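Cytosol aminopeptidase (Staphylococcus aureus subsp. aureus, PDB 3KZW) is a leucyl aminopeptidase of the M17 family that probably uses manganese to remove amino-terminal residues, leucine above all, from peptides. Local coordinates at residues 291-296 with 361-366; 285-290 with 337-342; 392-397 with 460-465. All coordinates share one frame; numbering follows the deposited sequence.

Contact 1 of 3, residues 291-296 with 361-366; sequences GYSIKT and VMNTDA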
ATOM      1  N   GLY A 291      -6.738 -12.825  14.185  1.00  2.59           N
ATOM      2  CA  GLY A 291      -5.658 -13.684  14.660  1.00  2.61           C
ATOM      3  C   GLY A 291      -4.327 -13.186  14.134  1.00  2.61           C
ATOM      4  O   GLY A 291      -4.154 -11.987  13.917  1.00  2.64           O
ATOM      5  N   TYR A 292      -3.388 -14.101  13.915  1.00  2.63           N
ATOM      6  CA  TYR A 292      -2.079 -13.735  13.373  1.00  2.62           C
ATOM      7  C   TYR A 292      -2.161 -13.162  11.960  1.00  2.64           C
ATOM      8  O   TYR A 292      -1.281 -12.410  11.541  1.00  2.70           O
ATOM      9  CB  TYR A 292      -1.093 -14.906  13.454  1.00  2.60           C
ATOM     10  CG  TYR A 292      -0.346 -14.961  14.769  1.00  2.59           C
ATOM     11  CD1 TYR A 292       0.780 -14.165  14.986  1.00  2.62           C
ATOM     12  CD2 TYR A 292      -0.768 -15.798  15.800  1.00  2.56           C
ATOM     13  CE1 TYR A 292       1.471 -14.204  16.194  1.00  2.61           C
ATOM     14  CE2 TYR A 292      -0.081 -15.846  17.012  1.00  2.62           C
ATOM     15  CZ  TYR A 292       1.037 -15.046  17.202  1.00  2.64           C
ATOM     16  OH  TYR A 292       1.718 -15.087  18.398  1.00  2.59           O
ATOM     17  N   SER A 293      -3.222 -13.507  11.235  1.00  2.66           N
ATOM     18  CA  SER A 293      -3.568 -12.814   9.997  1.00  2.67           C
ATOM     19  C   SER A 293      -4.364 -11.555  10.365  1.00  2.71           C
ATOM     20  O   SER A 293      -5.556 -11.426  10.055  1.00  2.75           O
ATOM     21  CB  SER A 293      -4.366 -13.730   9.072  1.00  2.65           C
ATOM     22  OG  SER A 293      -3.682 -14.952   8.854  1.00  2.65           O
ATOM     23  N   ILE A 294      -3.671 -10.634  11.033  1.00  2.68           N
ATOM     24  CA  ILE A 294      -4.270  -9.471  11.684  1.00  2.65           C
ATOM     25  C   ILE A 294      -4.960  -8.508  10.706  1.00  2.68           C
ATOM     26  O   ILE A 294      -4.494  -8.305   9.582  1.00  2.71           O
ATOM     27  CB  ILE A 294      -3.212  -8.737  12.574  1.00  2.68           C
ATOM     28  CG1 ILE A 294      -3.878  -7.715  13.505  1.00  2.66           C
ATOM     29  CG2 ILE A 294      -2.090  -8.118  11.721  1.00  2.63           C
ATOM     30  CD1 ILE A 294      -3.022  -7.283  14.676  1.00  2.62           C
ATOM     31  N   LYS A 295      -6.081  -7.940  11.148  1.00  2.66           N
ATOM     32  CA  LYS A 295      -6.819  -6.940  10.381  1.00  2.67           C
ATOM     33  C   LYS A 295      -6.134  -5.574  10.443  1.00  2.71           C
ATOM     34  O   LYS A 295      -5.332  -5.311  11.343  1.00  2.77           O
ATOM     35  CB  LYS A 295      -8.244  -6.814  10.917  1.00  2.67           C
ATOM     36  CG  LYS A 295      -9.153  -7.976  10.586  1.00  2.62           C
ATOM     37  CD  LYS A 295     -10.347  -7.990  11.522  1.00  2.65           C
ATOM     38  CE  LYS A 295     -11.602  -8.495  10.824  1.00  2.75           C
ATOM     39  NZ  LYS A 295     -11.558  -9.942  10.511  1.00  2.63           N
ATOM     40  N   THR A 296      -6.458  -4.709   9.482  1.00  2.73           N
ATOM     41  CA  THR A 296      -5.980  -3.324   9.489  1.00  2.72           C
ATOM     42  C   THR A 296      -6.742  -2.505  10.541  1.00  2.75           C
ATOM     43  O   THR A 296      -7.694  -3.002  11.152  1.00  2.74           O
ATOM     44  CB  THR A 296      -6.116  -2.657   8.095  1.00  2.72           C
ATOM     45  OG1 THR A 296      -7.493  -2.634   7.697  1.00  2.74           O
ATOM     46  CG2 THR A 296      -5.291  -3.405   7.048  1.00  2.66           C
ATOM     47  N   VAL A 361      -4.926 -24.685   8.206  1.00  2.61           N
ATOM     48  CA  VAL A 361      -5.315 -23.286   8.307  1.00  2.61           C
ATOM     49  C   VAL A 361      -4.249 -22.424   7.644  1.00  2.62           C
ATOM     50  O   VAL A 361      -3.110 -22.380   8.102  1.00  2.67           O
ATOM     51  CB  VAL A 361      -5.530 -22.853   9.780  1.00  2.62           C
ATOM     52  CG1 VAL A 361      -5.815 -21.359   9.874  1.00  2.64           C
ATOM     53  CG2 VAL A 361      -6.667 -23.648  10.412  1.00  2.61           C
ATOM     54  N   MET A 362      -4.621 -21.752   6.557  1.00  2.64           N
ATOM     55  CA  MET A 362      -3.697 -20.871   5.839  1.00  2.67           C
ATOM     56  C   MET A 362      -3.982 -19.387   6.075  1.00  2.67           C
ATOM     57  O   MET A 362      -3.157 -18.530   5.752  1.00  2.67           O
ATOM     58  CB  MET A 362      -3.705 -21.187   4.342  1.00  2.68           C
ATOM     59  CG  MET A 362      -3.084 -22.535   3.987  1.00  2.86           C
ATOM     60  SD  MET A 362      -1.389 -22.765   4.586  1.00  3.79           S
ATOM     61  CE  MET A 362      -0.468 -21.726   3.447  1.00  3.03           C
ATOM     62  N   ASN A 363      -5.152 -19.099   6.643  1.00  2.66           N
ATOM     63  CA  ASN A 363      -5.575 -17.739   6.951  1.00  2.65           C
ATOM     64  C   ASN A 363      -6.436 -17.761   8.211  1.00  2.65           C
ATOM     65  O   ASN A 363      -7.537 -18.316   8.211  1.00  2.66           O
ATOM     66  CB  ASN A 363      -6.345 -17.154   5.760  1.00  2.70           C
ATOM     67  CG  ASN A 363      -6.762 -15.698   5.961  1.00  2.80           C
ATOM     68  OD1 ASN A 363      -6.523 -15.091   7.005  1.00  2.83           O
ATOM     69  ND2 ASN A 363      -7.397 -15.135   4.941  1.00  2.89           N
ATOM     70  N   THR A 364      -5.924 -17.165   9.285  1.00  2.61           N
ATOM     71  CA  THR A 364      -6.622 -17.166  10.575  1.00  2.65           C
ATOM     72  C   THR A 364      -7.810 -16.201  10.608  1.00  2.67           C
ATOM     73  O   THR A 364      -8.633 -16.253  11.524  1.00  2.73           O
ATOM     74  CB  THR A 364      -5.668 -16.866  11.759  1.00  2.68           C
ATOM     75  OG1 THR A 364      -5.062 -15.581  11.578  1.00  2.77           O
ATOM     76  CG2 THR A 364      -4.581 -17.934  11.868  1.00  2.62           C
ATOM     77  N   ASP A 365      -7.899 -15.328   9.607  1.00  2.65           N
ATOM     78  CA  ASP A 365      -9.029 -14.413   9.476  1.00  2.65           C
ATOM     79  C   ASP A 365     -10.221 -15.105   8.801  1.00  2.63           C
ATOM     80  O   ASP A 365     -11.330 -14.564   8.762  1.00  2.66           O
ATOM     81  CB  ASP A 365      -8.617 -13.147   8.716  1.00  2.69           C
ATOM     82  CG  ASP A 365      -9.595 -11.992   8.913  1.00  2.78           C
ATOM     83  OD1 ASP A 365     -10.494 -12.091   9.781  1.00  2.91           O
ATOM     84  OD2 ASP A 365      -9.460 -10.977   8.195  1.00  2.83           O
ATOM     85  N   ALA A 366      -9.982 -16.302   8.275  1.00  2.61           N
ATOM     86  CA  ALA A 366     -11.051 -17.166   7.792  1.00  2.60           C
ATOM     87  C   ALA A 366     -11.501 -18.096   8.923  1.00  2.66           C
ATOM     88  O   ALA A 366     -11.554 -19.320   8.761  1.00  2.71           O
ATOM     89  CB  ALA A 366     -10.586 -17.958   6.582  1.00  2.57           C
TER

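Contact 2 of 3, residues 285-290 with 337-342; sequences ITYDSG and ENMINE. With PO4 (phosphate ion), chain T.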
ATOM      1  N   ILE A 285     -18.799 -15.493  16.759  1.00  2.63           N
ATOM      2  CA  ILE A 285     -17.500 -14.895  17.056  1.00  2.67           C
ATOM      3  C   ILE A 285     -17.723 -13.537  17.719  1.00  2.71           C
ATOM      4  O   ILE A 285     -18.062 -12.553  17.054  1.00  2.74           O
ATOM      5  CB  ILE A 285     -16.586 -14.792  15.801  1.00  2.67           C
ATOM      6  CG1 ILE A 285     -16.345 -16.176  15.175  1.00  2.67           C
ATOM      7  CG2 ILE A 285     -15.256 -14.114  16.140  1.00  2.62           C
ATOM      8  CD1 ILE A 285     -15.590 -17.175  16.056  1.00  2.61           C
ATOM      9  N   THR A 286     -17.543 -13.505  19.039  1.00  2.69           N
ATOM     10  CA  THR A 286     -17.823 -12.314  19.845  1.00  2.68           C
ATOM     11  C   THR A 286     -16.890 -11.154  19.501  1.00  2.70           C
ATOM     12  O   THR A 286     -17.284  -9.987  19.584  1.00  2.74           O
ATOM     13  CB  THR A 286     -17.774 -12.616  21.357  1.00  2.69           C
ATOM     14  OG1 THR A 286     -16.489 -13.147  21.700  1.00  2.80           O
ATOM     15  CG2 THR A 286     -18.855 -13.619  21.742  1.00  2.63           C
ATOM     16  N   TYR A 287     -15.657 -11.484  19.120  1.00  2.67           N
ATOM     17  CA  TYR A 287     -14.732 -10.508  18.549  1.00  2.61           C
ATOM     18  C   TYR A 287     -13.725 -11.158  17.614  1.00  2.62           C
ATOM     19  O   TYR A 287     -13.154 -12.203  17.929  1.00  2.71           O
ATOM     20  CB  TYR A 287     -13.997  -9.722  19.632  1.00  2.61           C
ATOM     21  CG  TYR A 287     -13.343  -8.471  19.092  1.00  2.64           C
ATOM     22  CD1 TYR A 287     -14.077  -7.302  18.919  1.00  2.64           C
ATOM     23  CD2 TYR A 287     -11.999  -8.465  18.734  1.00  2.55           C
ATOM     24  CE1 TYR A 287     -13.487  -6.160  18.416  1.00  2.58           C
ATOM     25  CE2 TYR A 287     -11.397  -7.325  18.232  1.00  2.57           C
ATOM     26  CZ  TYR A 287     -12.147  -6.175  18.076  1.00  2.64           C
ATOM     27  OH  TYR A 287     -11.555  -5.038  17.577  1.00  2.77           O
ATOM     28  N   ASP A 288     -13.506 -10.519  16.470  1.00  2.61           N
ATOM     29  CA  ASP A 288     -12.579 -11.014  15.461  1.00  2.64           C
ATOM     30  C   ASP A 288     -11.472  -9.992  15.207  1.00  2.65           C
ATOM     31  O   ASP A 288     -11.706  -8.951  14.584  1.00  2.69           O
ATOM     32  CB  ASP A 288     -13.338 -11.332  14.164  1.00  2.65           C
ATOM     33  CG  ASP A 288     -12.470 -12.024  13.115  1.00  2.77           C
ATOM     34  OD1 ASP A 288     -11.383 -12.535  13.465  1.00  2.81           O
ATOM     35  OD2 ASP A 288     -12.889 -12.063  11.932  1.00  2.89           O
ATOM     36  N   SER A 289     -10.273 -10.289  15.704  1.00  2.61           N
ATOM     37  CA  SER A 289      -9.092  -9.474  15.416  1.00  2.59           C
ATOM     38  C   SER A 289      -8.401  -9.951  14.142  1.00  2.62           C
ATOM     39  O   SER A 289      -7.568  -9.243  13.569  1.00  2.61           O
ATOM     40  CB  SER A 289      -8.109  -9.517  16.583  1.00  2.59           C
ATOM     41  OG  SER A 289      -7.532 -10.800  16.726  1.00  2.56           O
ATOM     42  N   GLY A 290      -8.758 -11.157  13.710  1.00  2.62           N
ATOM     43  CA  GLY A 290      -8.163 -11.774  12.537  1.00  2.60           C
ATOM     44  C   GLY A 290      -7.114 -12.801  12.908  1.00  2.62           C
ATOM     45  O   GLY A 290      -6.660 -13.567  12.058  1.00  2.68           O
ATOM     46  N   GLU A 337     -13.671 -16.210  20.577  1.00  2.66           N
ATOM     47  CA  GLU A 337     -13.053 -14.899  20.401  1.00  2.64           C
ATOM     48  C   GLU A 337     -11.706 -15.083  19.700  1.00  2.66           C
ATOM     49  O   GLU A 337     -10.803 -15.727  20.236  1.00  2.72           O
ATOM     50  CB  GLU A 337     -12.880 -14.210  21.759  1.00  2.65           C
ATOM     51  CG  GLU A 337     -12.744 -12.697  21.694  1.00  2.72           C
ATOM     52  CD  GLU A 337     -12.511 -12.064  23.061  1.00  2.80           C
ATOM     53  OE1 GLU A 337     -13.383 -11.294  23.520  1.00  3.00           O
ATOM     54  OE2 GLU A 337     -11.460 -12.333  23.678  1.00  2.77           O
ATOM     55  N   ASN A 338     -11.585 -14.529  18.495  1.00  2.65           N
ATOM     56  CA  ASN A 338     -10.387 -14.698  17.666  1.00  2.66           C
ATOM     57  C   ASN A 338      -9.282 -13.711  18.040  1.00  2.64           C
ATOM     58  O   ASN A 338      -9.281 -12.572  17.577  1.00  2.71           O
ATOM     59  CB  ASN A 338     -10.750 -14.569  16.179  1.00  2.65           C
ATOM     60  CG  ASN A 338      -9.667 -15.110  15.250  1.00  2.67           C
ATOM     61  OD1 ASN A 338      -8.707 -15.745  15.686  1.00  2.78           O
ATOM     62  ND2 ASN A 338      -9.829 -14.864  13.959  1.00  2.61           N
ATOM     63  N   MET A 339      -8.340 -14.165  18.867  1.00  2.64           N
ATOM     64  CA  MET A 339      -7.317 -13.294  19.461  1.00  2.61           C
ATOM     65  C   MET A 339      -5.889 -13.786  19.209  1.00  2.63           C
ATOM     66  O   MET A 339      -5.679 -14.928  18.799  1.00  2.71           O
ATOM     67  CB  MET A 339      -7.551 -13.162  20.968  1.00  2.57           C
ATOM     68  CG  MET A 339      -8.867 -12.505  21.374  1.00  2.64           C
ATOM     69  SD  MET A 339      -8.783 -10.710  21.509  1.00  3.03           S
ATOM     70  CE  MET A 339      -9.190 -10.224  19.843  1.00  2.74           C
ATOM     71  N   ILE A 340      -4.915 -12.912  19.463  1.00  2.61           N
ATOM     72  CA  ILE A 340      -3.494 -13.239  19.326  1.00  2.62           C
ATOM     73  C   ILE A 340      -2.862 -13.442  20.703  1.00  2.66           C
ATOM     74  O   ILE A 340      -3.017 -12.600  21.591  1.00  2.71           O
ATOM     75  CB  ILE A 340      -2.712 -12.114  18.590  1.00  2.62           C
ATOM     76  CG1 ILE A 340      -3.293 -11.852  17.202  1.00  2.59           C
ATOM     77  CG2 ILE A 340      -1.224 -12.458  18.486  1.00  2.66           C
ATOM     78  CD1 ILE A 340      -2.808 -10.570  16.563  1.00  2.63           C
ATOM     79  N   ASN A 341      -2.157 -14.559  20.870  1.00  2.62           N
ATOM     80  CA  ASN A 341      -1.327 -14.786  22.056  1.00  2.63           C
ATOM     81  C   ASN A 341      -0.206 -15.795  21.788  1.00  2.65           C
ATOM     82  O   ASN A 341       0.018 -16.187  20.642  1.00  2.63           O
ATOM     83  CB  ASN A 341      -2.180 -15.171  23.283  1.00  2.64           C
ATOM     84  CG  ASN A 341      -2.530 -16.652  23.333  1.00  2.64           C
ATOM     85  OD1 ASN A 341      -2.594 -17.335  22.311  1.00  2.77           O
ATOM     86  ND2 ASN A 341      -2.763 -17.153  24.537  1.00  2.65           N
ATOM     87  N   GLU A 342       0.486 -16.208  22.849  1.00  2.68           N
ATOM     88  CA  GLU A 342       1.632 -17.119  22.759  1.00  2.66           C
ATOM     89  C   GLU A 342       1.327 -18.475  22.114  1.00  2.65           C
ATOM     90  O   GLU A 342       2.241 -19.154  21.643  1.00  2.66           O
ATOM     91  CB  GLU A 342       2.263 -17.333  24.144  1.00  2.61           C
ATOM     92  CG  GLU A 342       1.372 -18.055  25.153  1.00  2.62           C
ATOM     93  CD  GLU A 342       2.050 -18.279  26.495  1.00  2.77           C
ATOM     94  OE1 GLU A 342       1.655 -19.228  27.204  1.00  2.85           O
ATOM     95  OE2 GLU A 342       2.974 -17.515  26.845  1.00  2.77           O
TER
HETATM   96  P   PO4 T 499      -0.243 -14.235  26.620  1.00 32.46           P
HETATM   97  O1  PO4 T 499      -1.670 -13.835  26.366  1.00 32.75           O
HETATM   98  O2  PO4 T 499      -0.156 -15.039  27.893  1.00 32.52           O
HETATM   99  O3  PO4 T 499       0.245 -15.052  25.455  1.00 32.80           O
HETATM  100  O4  PO4 T 499       0.606 -12.997  26.729  1.00 32.74           O

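Contact 3 of 3, residues 392-397 with 460-465; sequences TLTGAA and GKALFA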
ATOM      1  N   THR A 392     -21.657 -13.729   9.275  1.00  2.69           N
ATOM      2  CA  THR A 392     -20.969 -12.616   8.642  1.00  2.71           C
ATOM      3  C   THR A 392     -19.587 -13.116   8.230  1.00  2.74           C
ATOM      4  O   THR A 392     -18.603 -12.893   8.935  1.00  2.82           O
ATOM      5  CB  THR A 392     -20.833 -11.411   9.603  1.00  2.72           C
ATOM      6  OG1 THR A 392     -20.260 -11.843  10.845  1.00  2.82           O
ATOM      7  CG2 THR A 392     -22.190 -10.778   9.877  1.00  2.71           C
ATOM      8  N   LEU A 393     -19.520 -13.803   7.090  1.00  2.74           N
ATOM      9  CA  LEU A 393     -18.299 -14.505   6.680  1.00  2.71           C
ATOM     10  C   LEU A 393     -17.311 -13.684   5.865  1.00  2.73           C
ATOM     11  O   LEU A 393     -16.222 -13.372   6.337  1.00  2.81           O
ATOM     12  CB  LEU A 393     -18.631 -15.788   5.904  1.00  2.66           C
ATOM     13  CG  LEU A 393     -18.879 -17.107   6.636  1.00  2.76           C
ATOM     14  CD1 LEU A 393     -18.573 -18.261   5.695  1.00  2.69           C
ATOM     15  CD2 LEU A 393     -18.053 -17.233   7.909  1.00  2.67           C
ATOM     16  N   THR A 394     -17.698 -13.345   4.638  1.00  2.78           N
ATOM     17  CA  THR A 394     -16.740 -12.936   3.615  1.00  2.78           C
ATOM     18  C   THR A 394     -16.876 -11.479   3.193  1.00  2.77           C
ATOM     19  O   THR A 394     -17.985 -10.965   3.042  1.00  2.95           O
ATOM     20  CB  THR A 394     -16.878 -13.823   2.354  1.00  2.72           C
ATOM     21  OG1 THR A 394     -17.238 -15.154   2.734  1.00  3.08           O
ATOM     22  CG2 THR A 394     -15.573 -13.884   1.601  1.00  2.94           C
ATOM     23  N   GLY A 395     -15.737 -10.822   2.995  1.00  2.67           N
ATOM     24  CA  GLY A 395     -15.706  -9.508   2.371  1.00  2.61           C
ATOM     25  C   GLY A 395     -16.091  -9.589   0.904  1.00  2.64           C
ATOM     26  O   GLY A 395     -16.698  -8.663   0.365  1.00  2.70           O
ATOM     27  N   ALA A 396     -15.751 -10.709   0.263  1.00  2.64           N
ATOM     28  CA  ALA A 396     -16.038 -10.928  -1.159  1.00  2.67           C
ATOM     29  C   ALA A 396     -17.534 -10.936  -1.482  1.00  2.65           C
ATOM     30  O   ALA A 396     -17.932 -10.540  -2.576  1.00  2.66           O
ATOM     31  CB  ALA A 396     -15.378 -12.209  -1.650  1.00  2.59           C
ATOM     32  N   ALA A 397     -18.350 -11.381  -0.529  1.00  2.68           N
ATOM     33  CA  ALA A 397     -19.808 -11.351  -0.677  1.00  2.62           C
ATOM     34  C   ALA A 397     -20.324  -9.915  -0.756  1.00  2.62           C
ATOM     35  O   ALA A 397     -21.261  -9.629  -1.504  1.00  2.61           O
ATOM     36  CB  ALA A 397     -20.477 -12.101   0.464  1.00  2.61           C
ATOM     37  N   GLY A 460     -13.263 -15.669  -6.150  1.00  2.62           N
ATOM     38  CA  GLY A 460     -14.488 -16.387  -5.812  1.00  2.62           C
ATOM     39  C   GLY A 460     -14.454 -16.907  -4.389  1.00  2.62           C
ATOM     40  O   GLY A 460     -14.898 -18.022  -4.117  1.00  2.69           O
ATOM     41  N   LYS A 461     -13.936 -16.083  -3.481  1.00  2.66           N
ATOM     42  CA  LYS A 461     -13.709 -16.472  -2.087  1.00  2.62           C
ATOM     43  C   LYS A 461     -14.990 -16.747  -1.300  1.00  2.65           C
ATOM     44  O   LYS A 461     -14.999 -17.596  -0.409  1.00  2.70           O
ATOM     45  CB  LYS A 461     -12.868 -15.420  -1.365  1.00  2.57           C
ATOM     46  CG  LYS A 461     -11.409 -15.399  -1.774  1.00  2.59           C
ATOM     47  CD  LYS A 461     -10.633 -14.357  -0.983  1.00  2.64           C
ATOM     48  CE  LYS A 461      -9.142 -14.433  -1.266  1.00  2.67           C
ATOM     49  NZ  LYS A 461      -8.812 -14.025  -2.658  1.00  2.80           N
ATOM     50  N   ALA A 462     -16.063 -16.028  -1.627  1.00  2.65           N
ATOM     51  CA  ALA A 462     -17.360 -16.253  -0.993  1.00  2.66           C
ATOM     52  C   ALA A 462     -17.909 -17.631  -1.353  1.00  2.63           C
ATOM     53  O   ALA A 462     -18.514 -18.303  -0.516  1.00  2.62           O
ATOM     54  CB  ALA A 462     -18.348 -15.159  -1.381  1.00  2.66           C
ATOM     55  N   LEU A 463     -17.679 -18.049  -2.596  1.00  2.62           N
ATOM     56  CA  LEU A 463     -18.118 -19.361  -3.068  1.00  2.65           C
ATOM     57  C   LEU A 463     -17.306 -20.469  -2.396  1.00  2.65           C
ATOM     58  O   LEU A 463     -17.850 -21.515  -2.033  1.00  2.62           O
ATOM     59  CB  LEU A 463     -18.005 -19.469  -4.596  1.00  2.63           C
ATOM     60  CG  LEU A 463     -18.401 -18.316  -5.527  1.00  2.62           C
ATOM     61  CD1 LEU A 463     -18.230 -18.761  -6.964  1.00  2.57           C
ATOM     62  CD2 LEU A 463     -19.823 -17.824  -5.291  1.00  2.57           C
ATOM     63  N   PHE A 464     -16.007 -20.223  -2.232  1.00  2.61           N
ATOM     64  CA  PHE A 464     -15.111 -21.144  -1.536  1.00  2.60           C
ATOM     65  C   PHE A 464     -15.556 -21.366  -0.089  1.00  2.65           C
ATOM     66  O   PHE A 464     -15.673 -22.508   0.359  1.00  2.69           O
ATOM     67  CB  PHE A 464     -13.670 -20.617  -1.567  1.00  2.62           C
ATOM     68  CG  PHE A 464     -12.667 -21.543  -0.933  1.00  2.57           C
ATOM     69  CD1 PHE A 464     -12.466 -21.539   0.441  1.00  2.54           C
ATOM     70  CD2 PHE A 464     -11.922 -22.417  -1.713  1.00  2.66           C
ATOM     71  CE1 PHE A 464     -11.546 -22.396   1.029  1.00  2.58           C
ATOM     72  CE2 PHE A 464     -10.994 -23.274  -1.132  1.00  2.64           C
ATOM     73  CZ  PHE A 464     -10.809 -23.264   0.240  1.00  2.63           C
ATOM     74  N   ALA A 465     -15.795 -20.272   0.632  1.00  2.59           N
ATOM     75  CA  ALA A 465     -16.247 -20.333   2.020  1.00  2.57           C
ATOM     76  C   ALA A 465     -17.533 -21.151   2.167  1.00  2.64           C
ATOM     77  O   ALA A 465     -17.659 -21.966   3.084  1.00  2.61           O
ATOM     78  CB  ALA A 465     -16.439 -18.935   2.571  1.00  2.58           C
TER

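Contact 1 of 3, residues 291-296 with 361-366
Ser293 and Thr364 exchange a reciprocal pair of hydrogen bonds where the loop 291-296 meets the Asn-Thr-Asp-Ala opening of the NTDAEGR signature of M17 aminopeptidases. This is the compact, buried half of the contact. Ser293 N donates to Thr364 OG1 at 2.8 Å with an N-H...O angle of 162°, while Thr364 N returns a longer bond of 3.2 Å to Ser293 OG. The serine hydroxyl can receive it because OG sits beside its own backbone N (chi1 -54°), on the flank turned to residue 364. Thr364 OG1 also bonds to the carbonyl O of Gly290, so this one hydroxyl ties the signature loop to two points of the neighbouring loop. Ser293 CB also rests against Asn363 OD1.

The other half is looser and partly open to solvent. Here the side chains of Lys295 and Asp365 cross at about a right angle, and a salt bridge joins Lys295 NZ to Asp365 OD1. The bends at chi3 and chi4 of the lysine carry NZ back across the loop to the carboxylate. NZ has a second salt bridge, to Asp288, so it links the two acids. Lys297 of a second subunit also approaches Asp365, in a long, weak ion pair.

The signature loop is shaped from within by a type I turn, Ala366 N to Asn363 O, and by an Asx turn in which Asp365 N reaches Asn363 OD1 at 3.0 Å from 50° above the amide carbonyl plane.

Contact 2 of 3, residues 285-290 with 337-342
Ile285 only brushes the partner strand, its CG2 coming within 4.4 Å of Asn338 N. At Thr286 the chain turns a corner, and OG1 lies 3.8 Å from Glu337 CB, the two side chains crossing nearly perpendicularly; Glu337 OE2 is hydrogen-bonded to Ser257. Tyr287 follows, its backbone O accepting from Asn338 N at 2.9 Å. With CG anti to the backbone N (chi1 -164°), the Tyr287 ring meets Met339 CE at its edge, 3.5 Å from CD2, and its hydroxyl goes on to the Pro347 carbonyl of a third subunit.

Asp288 pairs in parallel register with Asn338. Their side chains run side by side in the same direction, the carboxylate and amide planes only 17° apart. Asn338 ND2 gives a hydrogen to the syn side of Asp288 OD1 at 2.8 Å, somewhat out of the carboxylate plane, and another to Thr364 O; this pair of bonds should fix the rotation of the buried amide.

Ser289 grips Asn338 O twice: its N donates at 3.1 Å in the carbonyl plane, and its OG at 2.6 Å from a tilted direction. Gly290 comes next, with a positive phi, its N making a weak bond to Asp288 OD1.

Further along 337-342, Glu342 N binds O3 of a phosphate, probably from the crystallisation liquor, at 2.9 Å; the same ion takes Glu342 N from two other subunits, so it marks a three-subunit junction. The strand pairing itself closes a beta-alpha-beta crossover in the central sheet of the catalytic domain, a position consistent with the metal-site region of M17 aminopeptidases.

Contact 3 of 3, residues 392-397 with 460-465
The flat group that matters between Thr394 and Ala462 is the peptide joining Lys461 to Ala462, since no planar side chain takes part. Thr394 CG2 stands squarely over one face of that peptide, 3.9 Å from Ala462 N. Ala396 CB comes to the same face but further out, displaced toward the N-H edge and also 3.9 Å from Ala462 N. The opposite face is turned away from 392-397, into the helix.

The two branches of Thr394 do different work. With CG2 roughly anti to the backbone N, the methyl covers the peptide, while OG1 is turned to the side, 3.9 Å from Ala465 CB, and bonds to Asp482. Alanines fill the rest: Ala462 CB meets Ala397 CB at 4.2 Å, and its closest backbone neighbour there is Ala397 N. Such small side chains let Ala397 and Ala462 approach to 5.5 Å between CA atoms. Of the Lys461 side chain, CB makes the contact, 4.1 Å from Ala396 CB, and the ammonium end bonds back to Gly458 O. At the far end Leu393 CD1 touches Ala465 CB at 3.8 Å, one helical turn on from Ala462 and on the same side.

The interaction is thus wholly van der Waals, joining the loop and first turn of helix 395-401 to the first turn of helix 461-470. The first of these helices follows strand 386-391, Leu393 and Ala397 also resting on the adjacent strand 478-482. Helix 368-380 flanks the contact through Leu372 and Arg369, and Val399 of a fourth subunit packs on Ala396.

In the fold
All three contacts are buried, yet their chemistry differs. Contacts 1 and 2 are neighbours, their centres 9 Å apart, and interleave along the chain: strand 287-288 runs on into the loop of contact 1. Side chains reaching across knit them into one polar network of loops at a strand end, near other subunits. Their close acids and lysine are consistent with the metal-dependent active site expected of this family. Contact 3, about 14 Å from contact 1 between centres, touches neither; it is a mostly apolar junction of alanines, a leucine and a threonine where a loop and helix start meet a second helix, facing a different subunit, its polar link to Asp482 lying outside both segments.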